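Long-range contact in WYL1 (Ruminococcus sp., PDB 6OAW), which is a WYL-domain accessory protein of the Type VI-D CRISPR-Cas system, where it plays a modulatory role: residues B[83-91]-B[164-175]. Numbering follows the deposited sequence.
Sequences GIPLLNAFV and FLKAVYEDYALL
Phe164 and Phe90 meet through different choices of first torsion: on the helix, CG of Phe164 lies anti to the backbone N (chi1 173°), while in the loop CG of Phe90 lies anti to its carbonyl carbon (chi1 -74°). The result is an offset edge-to-face pair, planes at 81°, in which the rim of Phe164 rides over one face of Phe90 and its CZ comes 3.6 Å from Phe90 CE1. Farther round the Phe90 ring, CE2 rests 3.7 Å from Val168 CG2, the short branched side chain filling in beside the flat one. Trimmed to an alanine here, Phe90 would probably leave the Phe164 edge without its aromatic face and open a gap beside Val168. The loop comes nearest the helix at Ala89, whose CB lies 3.6 Å from Val168 N and 3.9 Å from Ala167 CB; the two small methyls let the loop and helix backbones approach closely here. Leu87 divides its fork, CD1 touching Val168 and CD2 reaching Leu175 CD1 at 3.6 Å. A type I turn from Leu87 to Phe90, closed by Phe90 N to Leu87 O, sets this row of residues against the helix. Asp171 brings a carboxylate into the otherwise apolar contact: its OD2 is 2.8 Å from Ala89 N, and OD1 accepts a bond from a water that Asn88 ND2 reaches only weakly. The contact thus packs the loop that precedes helix 92-96 against helix 161-172, with helix 55-71 also touching Phe90, helix 104-122 meeting Asn88 and Ala167, and helix 177-184 adjoining Leu175.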
# COMPACT_ATOMS: atom_id res chain seq x y z
N GLY B 83 10.87 -15.44 -4.35
CA GLY B 83 10.14 -14.23 -4.75
C GLY B 83 8.64 -14.47 -4.90
O GLY B 83 7.94 -13.48 -5.07
N ILE B 84 8.13 -15.71 -4.87
CA ILE B 84 6.65 -15.94 -4.92
C ILE B 84 6.09 -15.61 -3.53
O ILE B 84 6.53 -16.15 -2.54
CB ILE B 84 6.26 -17.35 -5.38
CG1 ILE B 84 6.89 -17.74 -6.72
CG2 ILE B 84 4.75 -17.47 -5.46
CD1 ILE B 84 6.53 -16.82 -7.84
N PRO B 85 5.17 -14.63 -3.40
CA PRO B 85 4.66 -14.24 -2.09
C PRO B 85 4.03 -15.40 -1.31
O PRO B 85 3.39 -16.25 -1.93
CB PRO B 85 3.63 -13.15 -2.39
CG PRO B 85 4.04 -12.61 -3.73
CD PRO B 85 4.66 -13.76 -4.49
N LEU B 86 4.23 -15.40 0.01
CA LEU B 86 3.64 -16.36 0.97
C LEU B 86 2.46 -15.66 1.64
O LEU B 86 2.68 -14.77 2.43
CB LEU B 86 4.74 -16.77 1.96
CG LEU B 86 5.91 -17.53 1.33
CD1 LEU B 86 7.09 -17.61 2.28
CD2 LEU B 86 5.50 -18.94 0.92
N LEU B 87 1.24 -16.00 1.22
CA LEU B 87 0.01 -15.37 1.74
C LEU B 87 -0.22 -15.86 3.16
O LEU B 87 -0.06 -17.07 3.40
CB LEU B 87 -1.20 -15.78 0.89
CG LEU B 87 -1.31 -15.19 -0.49
CD1 LEU B 87 -2.66 -15.55 -1.08
CD2 LEU B 87 -1.13 -13.68 -0.41
N ASN B 88 -0.67 -14.95 4.02
CA ASN B 88 -1.14 -15.20 5.40
C ASN B 88 -2.28 -16.22 5.39
O ASN B 88 -2.37 -16.94 6.37
CB ASN B 88 -1.49 -13.88 6.08
CG ASN B 88 -0.25 -13.04 6.30
OD1 ASN B 88 0.81 -13.58 6.61
ND2 ASN B 88 -0.37 -11.74 6.13
N ALA B 89 -3.07 -16.35 4.31
CA ALA B 89 -4.20 -17.30 4.22
C ALA B 89 -3.70 -18.74 4.12
O ALA B 89 -4.47 -19.65 4.52
CB ALA B 89 -5.11 -16.98 3.07
N PHE B 90 -2.51 -18.95 3.56
CA PHE B 90 -1.85 -20.27 3.52
C PHE B 90 -1.05 -20.46 4.82
O PHE B 90 -0.44 -19.51 5.31
CB PHE B 90 -1.02 -20.44 2.24
CG PHE B 90 -1.89 -20.68 1.04
CD1 PHE B 90 -2.41 -21.94 0.75
CD2 PHE B 90 -2.27 -19.61 0.22
CE1 PHE B 90 -3.22 -22.14 -0.36
CE2 PHE B 90 -3.08 -19.82 -0.88
CZ PHE B 90 -3.55 -21.07 -1.17
N VAL B 91 -1.08 -21.67 5.36
CA VAL B 91 -0.74 -21.95 6.78
C VAL B 91 0.47 -22.90 6.83
O VAL B 91 1.29 -22.69 7.71
CB VAL B 91 -1.94 -22.50 7.58
CG1 VAL B 91 -1.64 -22.51 9.06
CG2 VAL B 91 -3.22 -21.72 7.33
N PHE B 164 -11.93 -20.33 3.56
CA PHE B 164 -10.53 -20.47 3.08
C PHE B 164 -10.33 -19.58 1.84
O PHE B 164 -9.39 -18.75 1.81
CB PHE B 164 -10.20 -21.94 2.82
CG PHE B 164 -8.88 -22.24 2.18
CD1 PHE B 164 -7.76 -21.49 2.44
CD2 PHE B 164 -8.74 -23.34 1.36
CE1 PHE B 164 -6.53 -21.80 1.87
CE2 PHE B 164 -7.52 -23.65 0.77
CZ PHE B 164 -6.42 -22.87 1.02
N LEU B 165 -11.20 -19.74 0.84
CA LEU B 165 -11.04 -19.02 -0.45
C LEU B 165 -11.25 -17.52 -0.23
O LEU B 165 -10.52 -16.74 -0.86
CB LEU B 165 -12.02 -19.60 -1.48
CG LEU B 165 -11.76 -21.05 -1.90
CD1 LEU B 165 -12.78 -21.48 -2.92
CD2 LEU B 165 -10.37 -21.25 -2.46
N LYS B 166 -12.19 -17.12 0.62
CA LYS B 166 -12.39 -15.67 0.89
C LYS B 166 -11.08 -15.09 1.45
O LYS B 166 -10.68 -13.96 1.05
CB LYS B 166 -13.55 -15.46 1.86
CG LYS B 166 -13.68 -14.02 2.35
CD LYS B 166 -14.84 -13.80 3.32
CE LYS B 166 -15.01 -12.34 3.71
NZ LYS B 166 -15.25 -11.44 2.55
N ALA B 167 -10.45 -15.83 2.36
CA ALA B 167 -9.20 -15.42 3.02
C ALA B 167 -8.09 -15.31 1.97
O ALA B 167 -7.34 -14.35 2.01
CB ALA B 167 -8.85 -16.39 4.11
N VAL B 168 -7.99 -16.28 1.07
CA VAL B 168 -6.95 -16.25 0.01
C VAL B 168 -7.09 -14.95 -0.81
O VAL B 168 -6.07 -14.29 -1.02
CB VAL B 168 -7.02 -17.51 -0.88
CG1 VAL B 168 -6.24 -17.33 -2.17
CG2 VAL B 168 -6.52 -18.72 -0.13
N TYR B 169 -8.30 -14.60 -1.26
CA TYR B 169 -8.51 -13.52 -2.26
C TYR B 169 -8.49 -12.17 -1.56
O TYR B 169 -7.97 -11.23 -2.16
CB TYR B 169 -9.74 -13.79 -3.14
CG TYR B 169 -9.57 -15.05 -3.95
CD1 TYR B 169 -8.47 -15.21 -4.78
CD2 TYR B 169 -10.42 -16.13 -3.78
CE1 TYR B 169 -8.25 -16.39 -5.47
CE2 TYR B 169 -10.21 -17.32 -4.45
CZ TYR B 169 -9.12 -17.46 -5.31
OH TYR B 169 -8.96 -18.64 -5.97
N GLU B 170 -9.00 -12.08 -0.32
CA GLU B 170 -8.89 -10.84 0.49
C GLU B 170 -7.41 -10.57 0.76
O GLU B 170 -6.99 -9.39 0.66
CB GLU B 170 -9.63 -10.90 1.83
CG GLU B 170 -11.12 -11.05 1.70
CD GLU B 170 -11.95 -9.82 1.38
OE1 GLU B 170 -11.37 -8.72 1.18
OE2 GLU B 170 -13.19 -9.96 1.31
N ASP B 171 -6.61 -11.59 1.05
CA ASP B 171 -5.16 -11.38 1.30
C ASP B 171 -4.46 -10.99 -0.02
O ASP B 171 -3.64 -10.07 0.00
CB ASP B 171 -4.47 -12.61 1.87
CG ASP B 171 -4.61 -12.77 3.36
OD1 ASP B 171 -5.28 -11.92 3.98
OD2 ASP B 171 -4.09 -13.78 3.86
N TYR B 172 -4.77 -11.67 -1.12
CA TYR B 172 -4.25 -11.31 -2.46
C TYR B 172 -4.41 -9.80 -2.66
O TYR B 172 -3.41 -9.11 -2.90
CB TYR B 172 -4.97 -12.10 -3.55
CG TYR B 172 -4.59 -11.61 -4.92
CD1 TYR B 172 -3.39 -11.98 -5.51
CD2 TYR B 172 -5.40 -10.71 -5.59
CE1 TYR B 172 -3.03 -11.52 -6.76
CE2 TYR B 172 -5.07 -10.25 -6.84
CZ TYR B 172 -3.88 -10.65 -7.43
OH TYR B 172 -3.61 -10.15 -8.67
N ALA B 173 -5.62 -9.30 -2.46
CA ALA B 173 -6.03 -7.90 -2.73
C ALA B 173 -5.25 -6.89 -1.90
O ALA B 173 -5.30 -5.71 -2.30
CB ALA B 173 -7.50 -7.73 -2.49
N LEU B 174 -4.62 -7.30 -0.78
CA LEU B 174 -3.90 -6.38 0.14
C LEU B 174 -2.42 -6.28 -0.25
O LEU B 174 -1.72 -5.37 0.25
CB LEU B 174 -4.06 -6.86 1.60
CG LEU B 174 -5.48 -6.73 2.18
CD1 LEU B 174 -5.57 -7.32 3.58
CD2 LEU B 174 -5.98 -5.29 2.17
N LEU B 175 -1.93 -7.20 -1.06
CA LEU B 175 -0.50 -7.22 -1.47
C LEU B 175 -0.19 -5.98 -2.30
O LEU B 175 -1.12 -5.46 -2.99
CB LEU B 175 -0.23 -8.47 -2.30
CG LEU B 175 -0.33 -9.79 -1.54
CD1 LEU B 175 -0.21 -10.95 -2.51
CD2 LEU B 175 0.74 -9.86 -0.46
O HOH W 1 -3.40 -10.22 5.76